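Local structure of putative gamma-hydroxymuconic semialdehyde dehydrogenase (Pseudomonas, 4GO3) at residues A[142-147]-A[169-174]; A[128-133]-A[474-479]. The protein probably oxidises an aldehyde, putatively gamma-hydroxymuconic semialdehyde, to the corresponding carboxylic acid with the help of a nicotinamide cofactor. The protein carries 2 engineered substitutions. All coordinates share one frame; numbering follows the deposited sequence.

Contact 1: A[142-147]-A[169-174]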
loop_
_atom_site.group_PDB
_atom_site.type_symbol
_atom_site.label_atom_id
_atom_site.label_comp_id
_atom_site.label_asym_id
_atom_site.label_seq_id
_atom_site.Cartn_x
_atom_site.Cartn_y
_atom_site.Cartn_z
ATOM N N VAL A 142 -9.655 2.642 -11.075
ATOM C CA VAL A 142 -8.247 2.406 -10.901
ATOM C C VAL A 142 -7.506 2.992 -12.073
ATOM O O VAL A 142 -7.931 2.832 -13.185
ATOM C CB VAL A 142 -8.015 0.910 -10.872
ATOM C CG1 VAL A 142 -6.980 0.524 -11.842
ATOM C CG2 VAL A 142 -7.689 0.460 -9.515
ATOM N N ALA A 143 -6.400 3.678 -11.832
ATOM C CA ALA A 143 -5.602 4.225 -12.922
ATOM C C ALA A 143 -4.348 3.389 -13.067
ATOM O O ALA A 143 -3.730 2.980 -12.074
ATOM C CB ALA A 143 -5.250 5.686 -12.672
ATOM N N GLN A 144 -3.978 3.116 -14.311
ATOM C CA GLN A 144 -2.821 2.281 -14.573
ATOM C C GLN A 144 -1.948 2.866 -15.676
ATOM O O GLN A 144 -2.385 3.074 -16.806
ATOM C CB GLN A 144 -3.264 0.865 -14.929
ATOM C CG GLN A 144 -4.208 0.299 -13.908
ATOM C CD GLN A 144 -4.562 -1.145 -14.170
ATOM O OE1 GLN A 144 -4.960 -1.510 -15.275
ATOM N NE2 GLN A 144 -4.423 -1.975 -13.152
ATOM N N ILE A 145 -0.700 3.124 -15.335
ATOM C CA ILE A 145 0.257 3.628 -16.289
ATOM C C ILE A 145 1.266 2.517 -16.572
ATOM O O ILE A 145 1.905 2.024 -15.654
ATOM C CB ILE A 145 0.974 4.867 -15.718
ATOM C CG1 ILE A 145 -0.060 5.936 -15.348
ATOM C CG2 ILE A 145 2.035 5.370 -16.699
ATOM C CD1 ILE A 145 0.486 7.132 -14.643
ATOM N N VAL A 146 1.396 2.106 -17.831
ATOM C CA VAL A 146 2.339 1.034 -18.153
ATOM C C VAL A 146 3.444 1.533 -19.062
ATOM O O VAL A 146 3.245 2.452 -19.845
ATOM C CB VAL A 146 1.651 -0.209 -18.789
ATOM C CG1 VAL A 146 0.306 -0.476 -18.128
ATOM C CG2 VAL A 146 1.478 -0.017 -20.277
ATOM N N PRO A 147 4.625 0.926 -18.958
ATOM C CA PRO A 147 5.739 1.303 -19.816
ATOM C C PRO A 147 5.641 0.630 -21.186
ATOM O O PRO A 147 4.707 -0.116 -21.492
ATOM C CB PRO A 147 6.957 0.757 -19.070
ATOM C CG PRO A 147 6.429 0.092 -17.852
ATOM C CD PRO A 147 4.992 -0.173 -18.071
ATOM N N ILE A 169 -11.230 0.621 -14.880
ATOM C CA ILE A 169 -9.892 0.972 -15.167
ATOM C C ILE A 169 -9.822 2.055 -16.179
ATOM O O ILE A 169 -10.503 2.033 -17.152
ATOM C CB ILE A 169 -9.204 -0.242 -15.765
ATOM C CG1 ILE A 169 -9.372 -1.442 -14.841
ATOM C CG2 ILE A 169 -7.799 0.054 -16.047
ATOM C CD1 ILE A 169 -8.434 -2.467 -15.068
ATOM N N VAL A 170 -8.920 2.981 -15.936
ATOM C CA VAL A 170 -8.413 3.854 -16.947
ATOM C C VAL A 170 -6.934 3.529 -17.057
ATOM O O VAL A 170 -6.168 3.753 -16.142
ATOM C CB VAL A 170 -8.631 5.320 -16.584
ATOM C CG1 VAL A 170 -8.354 6.206 -17.761
ATOM C CG2 VAL A 170 -10.015 5.538 -16.127
ATOM N N ILE A 171 -6.540 2.965 -18.182
ATOM C CA ILE A 171 -5.157 2.590 -18.390
ATOM C C ILE A 171 -4.454 3.539 -19.336
ATOM O O ILE A 171 -5.017 3.970 -20.310
ATOM C CB ILE A 171 -5.059 1.166 -18.921
ATOM C CG1 ILE A 171 -3.615 0.832 -19.245
ATOM C CG2 ILE A 171 -5.963 0.974 -20.115
ATOM C CD1 ILE A 171 -3.158 -0.417 -18.626
ATOM N N LYS A 172 -3.220 3.875 -19.039
ATOM C CA LYS A 172 -2.474 4.722 -19.927
ATOM C C LYS A 172 -1.204 4.035 -20.391
ATOM O O LYS A 172 -0.263 3.917 -19.618
ATOM C CB LYS A 172 -2.134 6.024 -19.220
ATOM C CG LYS A 172 -1.405 7.031 -20.090
ATOM C CD LYS A 172 -0.590 7.974 -19.255
ATOM C CE LYS A 172 0.879 7.736 -19.409
ATOM N NZ LYS A 172 1.225 7.506 -20.812
ATOM N N PRO A 173 -1.159 3.582 -21.648
ATOM C CA PRO A 173 0.081 3.023 -22.141
ATOM C C PRO A 173 0.958 4.144 -22.566
ATOM O O PRO A 173 0.550 5.264 -22.489
ATOM C CB PRO A 173 -0.372 2.286 -23.362
ATOM C CG PRO A 173 -1.665 2.013 -23.132
ATOM C CD PRO A 173 -2.247 3.149 -22.516
ATOM N N SER A 174 2.145 3.856 -23.032
ATOM C CA SER A 174 3.030 4.914 -23.415
ATOM C C SER A 174 2.710 5.337 -24.795
ATOM O O SER A 174 2.228 4.570 -25.553
ATOM C CB SER A 174 4.393 4.373 -23.420
ATOM O OG SER A 174 4.176 3.074 -23.761
#
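Val142 to Ile145 and Ile169 to Lys172 run as parallel strands, their axes 15° apart. Val170 is gripped from both ends: its N donates to Val142 O at 2.9 Å, and its O accepts from Gln144 N at 2.9 Å. The ladder steps on, Lys172 N giving to Gln144 O and Lys172 O taking from Val146 N at 3.0 Å.

The close packing lies on the face of Gln144, Ile169 and Ile171. With CG anti to its own carbonyl carbon (chi1 -52°) and the chain extended beyond, Gln144 rests chiefly its OE1 on CG2 and CD1 of Ile169, while NE2 bonds to Lys158 O and Tyr467 OH. Ile171 CD1 fits between Gln144 CB and Val146 CG1, 3.5 Å from the latter. Across the sheet Lys172 bends at chi3 (110°) to bring CE within 3.8 Å of Ile145 CG2; its NZ bonds to Pro173 O and Gly203 O.

Contact thins at Pro147 and Ser174. Pro147, partly exposed, directs its CB away and stands 5.8 Å from Ser174 between CA atoms; Ser174 OG turns to Thr177 OG1.

Val146 and Lys172 bind NAD(+) in this protein, though none is bound to this chain; the C-terminal ends of the strands thus border the cofactor site. With helix 151-164 between them in sequence they form a beta-alpha-beta crossover, as in the Rossmann-like cofactor domain of aldehyde dehydrogenases.

Contact 2: A[128-133]-A[474-479]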
loop_
_atom_site.group_PDB
_atom_site.type_symbol
_atom_site.label_atom_id
_atom_site.label_comp_id
_atom_site.label_asym_id
_atom_site.label_seq_id
_atom_site.Cartn_x
_atom_site.Cartn_y
_atom_site.Cartn_z
ATOM N N ALA A 128 -18.605 -12.871 21.723
ATOM C CA ALA A 128 -19.846 -13.583 21.545
ATOM C C ALA A 128 -20.980 -12.620 21.284
ATOM O O ALA A 128 -21.039 -11.548 21.862
ATOM C CB ALA A 128 -20.139 -14.418 22.757
ATOM N N GLY A 129 -21.889 -13.028 20.417
ATOM C CA GLY A 129 -23.054 -12.239 20.108
ATOM C C GLY A 129 -22.850 -11.301 18.954
ATOM O O GLY A 129 -23.746 -10.577 18.579
ATOM N N PHE A 130 -21.654 -11.322 18.399
ATOM C CA PHE A 130 -21.311 -10.446 17.302
ATOM C C PHE A 130 -21.020 -11.277 16.094
ATOM O O PHE A 130 -20.426 -12.327 16.213
ATOM C CB PHE A 130 -20.067 -9.633 17.636
ATOM C CG PHE A 130 -20.275 -8.616 18.710
ATOM C CD1 PHE A 130 -19.781 -8.812 19.965
ATOM C CD2 PHE A 130 -20.967 -7.467 18.455
ATOM C CE1 PHE A 130 -19.972 -7.895 20.927
ATOM C CE2 PHE A 130 -21.157 -6.553 19.424
ATOM C CZ PHE A 130 -20.661 -6.769 20.659
ATOM N N LEU A 131 -21.426 -10.797 14.932
ATOM C CA LEU A 131 -20.985 -11.373 13.686
ATOM C C LEU A 131 -20.133 -10.331 13.008
ATOM O O LEU A 131 -20.579 -9.241 12.743
ATOM C CB LEU A 131 -22.160 -11.764 12.803
ATOM C CG LEU A 131 -21.869 -11.814 11.312
ATOM C CD1 LEU A 131 -21.102 -13.057 10.941
ATOM C CD2 LEU A 131 -23.143 -11.720 10.546
ATOM N N ASN A 132 -18.884 -10.680 12.756
ATOM C CA ASN A 132 -17.994 -9.822 12.019
ATOM C C ASN A 132 -17.564 -10.471 10.733
ATOM O O ASN A 132 -16.751 -11.354 10.730
ATOM C CB ASN A 132 -16.775 -9.458 12.853
ATOM C CG ASN A 132 -15.940 -8.378 12.221
ATOM O OD1 ASN A 132 -16.440 -7.552 11.483
ATOM N ND2 ASN A 132 -14.662 -8.377 12.518
ATOM N N TYR A 133 -18.112 -10.017 9.626
ATOM C CA TYR A 133 -17.609 -10.441 8.355
ATOM C C TYR A 133 -16.926 -9.286 7.654
ATOM O O TYR A 133 -17.311 -8.153 7.812
ATOM C CB TYR A 133 -18.693 -11.081 7.500
ATOM C CG TYR A 133 -19.817 -10.197 7.072
ATOM C CD1 TYR A 133 -19.855 -9.669 5.808
ATOM C CD2 TYR A 133 -20.854 -9.924 7.913
ATOM C CE1 TYR A 133 -20.885 -8.876 5.412
ATOM C CE2 TYR A 133 -21.882 -9.135 7.527
ATOM C CZ TYR A 133 -21.900 -8.619 6.277
ATOM O OH TYR A 133 -22.936 -7.823 5.900
ATOM N N TRP A 474 -19.931 -5.304 11.117
ATOM C CA TRP A 474 -20.189 -5.870 12.431
ATOM C C TRP A 474 -21.674 -5.921 12.623
ATOM O O TRP A 474 -22.343 -4.926 12.490
ATOM C CB TRP A 474 -19.622 -4.984 13.524
ATOM C CG TRP A 474 -18.176 -5.117 13.817
ATOM C CD1 TRP A 474 -17.156 -4.512 13.171
ATOM C CD2 TRP A 474 -17.590 -5.868 14.871
ATOM N NE1 TRP A 474 -15.966 -4.854 13.739
ATOM C CE2 TRP A 474 -16.209 -5.691 14.790
ATOM C CE3 TRP A 474 -18.101 -6.681 15.868
ATOM C CZ2 TRP A 474 -15.334 -6.294 15.665
ATOM C CZ3 TRP A 474 -17.237 -7.278 16.724
ATOM C CH2 TRP A 474 -15.867 -7.084 16.625
ATOM N N VAL A 475 -22.199 -7.085 12.941
ATOM C CA VAL A 475 -23.614 -7.217 13.199
ATOM C C VAL A 475 -23.812 -7.633 14.628
ATOM O O VAL A 475 -23.413 -8.702 15.026
ATOM C CB VAL A 475 -24.250 -8.274 12.302
ATOM C CG1 VAL A 475 -25.325 -8.987 13.036
ATOM C CG2 VAL A 475 -24.782 -7.666 11.025
ATOM N N ASN A 476 -24.510 -6.832 15.411
ATOM C CA ASN A 476 -24.894 -7.273 16.740
ATOM C C ASN A 476 -26.088 -8.200 16.664
ATOM O O ASN A 476 -27.174 -7.792 16.282
ATOM C CB ASN A 476 -25.245 -6.082 17.605
ATOM C CG ASN A 476 -25.366 -6.435 19.058
ATOM O OD1 ASN A 476 -25.733 -7.528 19.403
ATOM N ND2 ASN A 476 -25.056 -5.494 19.916
ATOM N N VAL A 477 -25.928 -9.457 17.028
ATOM C CA VAL A 477 -27.079 -10.328 16.957
ATOM C C VAL A 477 -27.606 -10.735 18.309
ATOM O O VAL A 477 -28.757 -10.514 18.615
ATOM C CB VAL A 477 -26.809 -11.580 16.122
ATOM C CG1 VAL A 477 -25.621 -11.395 15.272
ATOM C CG2 VAL A 477 -26.640 -12.750 16.989
ATOM N N ASP A 478 -26.755 -11.350 19.109
ATOM C CA ASP A 478 -27.208 -12.108 20.260
ATOM C C ASP A 478 -26.599 -11.760 21.584
ATOM O O ASP A 478 -26.998 -12.307 22.593
ATOM C CB ASP A 478 -26.957 -13.581 20.027
ATOM C CG ASP A 478 -27.911 -14.437 20.780
ATOM O OD1 ASP A 478 -28.382 -13.975 21.832
ATOM O OD2 ASP A 478 -28.207 -15.563 20.314
ATOM N N ALA A 479 -25.619 -10.881 21.608
ATOM C CA ALA A 479 -25.008 -10.571 22.878
ATOM C C ALA A 479 -24.783 -9.101 22.983
ATOM O O ALA A 479 -24.075 -8.512 22.182
ATOM C CB ALA A 479 -23.730 -11.312 23.048
#
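Trp474 meets Phe130 and Asn132 on one face of an antiparallel strand pair, and the torsions of the three side chains decide how. Trp474 and Phe130 both place CG anti to their own carbonyl carbon (chi1 -82° and -69°). The indole edge bearing CZ3 and CE3 is thereby presented to the phenyl face in an offset edge-to-face pair, centroids 5.6 Å apart and planes at 82°. CZ3 also reaches Phe130 CB at 3.8 Å. Asn132 takes the other course, CG anti to the backbone N, which lays its amide nearly flat over the indole. Its CB sits over the six-membered ring, 4.2 Å from the centroid, as a CH-pi contact. Trp474 is thus engaged at an edge by one residue and over a face by the other.

On the face of Leu131 and Val475 the contact is aliphatic: Leu131 CD2 lies 4.0 Å from Val475 CB. Leu131 and Val475 form a hydrogen-bonded pair, with Leu131 N donating to Val475 O at 2.9 Å and Val475 N to Leu131 O at 2.7 Å. Beyond the strand end Gly129, whose positive phi is readily reached by glycine, offers its O to two donors: Val477 N at 2.9 Å and, more distantly, Asp478 N at 3.2 Å. These two bonds tie the turn at 477-478 to the start of the other strand.

Asn476 ND2 bonds to Asn436 O of the second subunit, and Tyr133 OH to His422 ND1 of that second subunit. Strand 130-145 has strand 122-124 antiparallel to it, while Trp474 and Val475 pair in parallel with a strand of the second subunit, so the sheet continues across the dimer interface.

How the contacts relate
One long strand, 130-145, serves both contacts, entering contact 2 near its beginning and contact 1 at its end. Their centres are about 41 Å apart and their nearest atoms about 22 Å, so they do not touch. Along the chain segment 128-133 comes first, then both segments of contact 1, and 474-479 closes the series. Both also belong to one mixed sheet, in which strand 130-145 pairs in parallel with 168-172 and antiparallel with 468-476. The example illustrates how a single strand can serve two tasks: its far end leads into Val146, an NAD(+)-binding residue, whereas its start lies in the outlying arm that joins the two subunits.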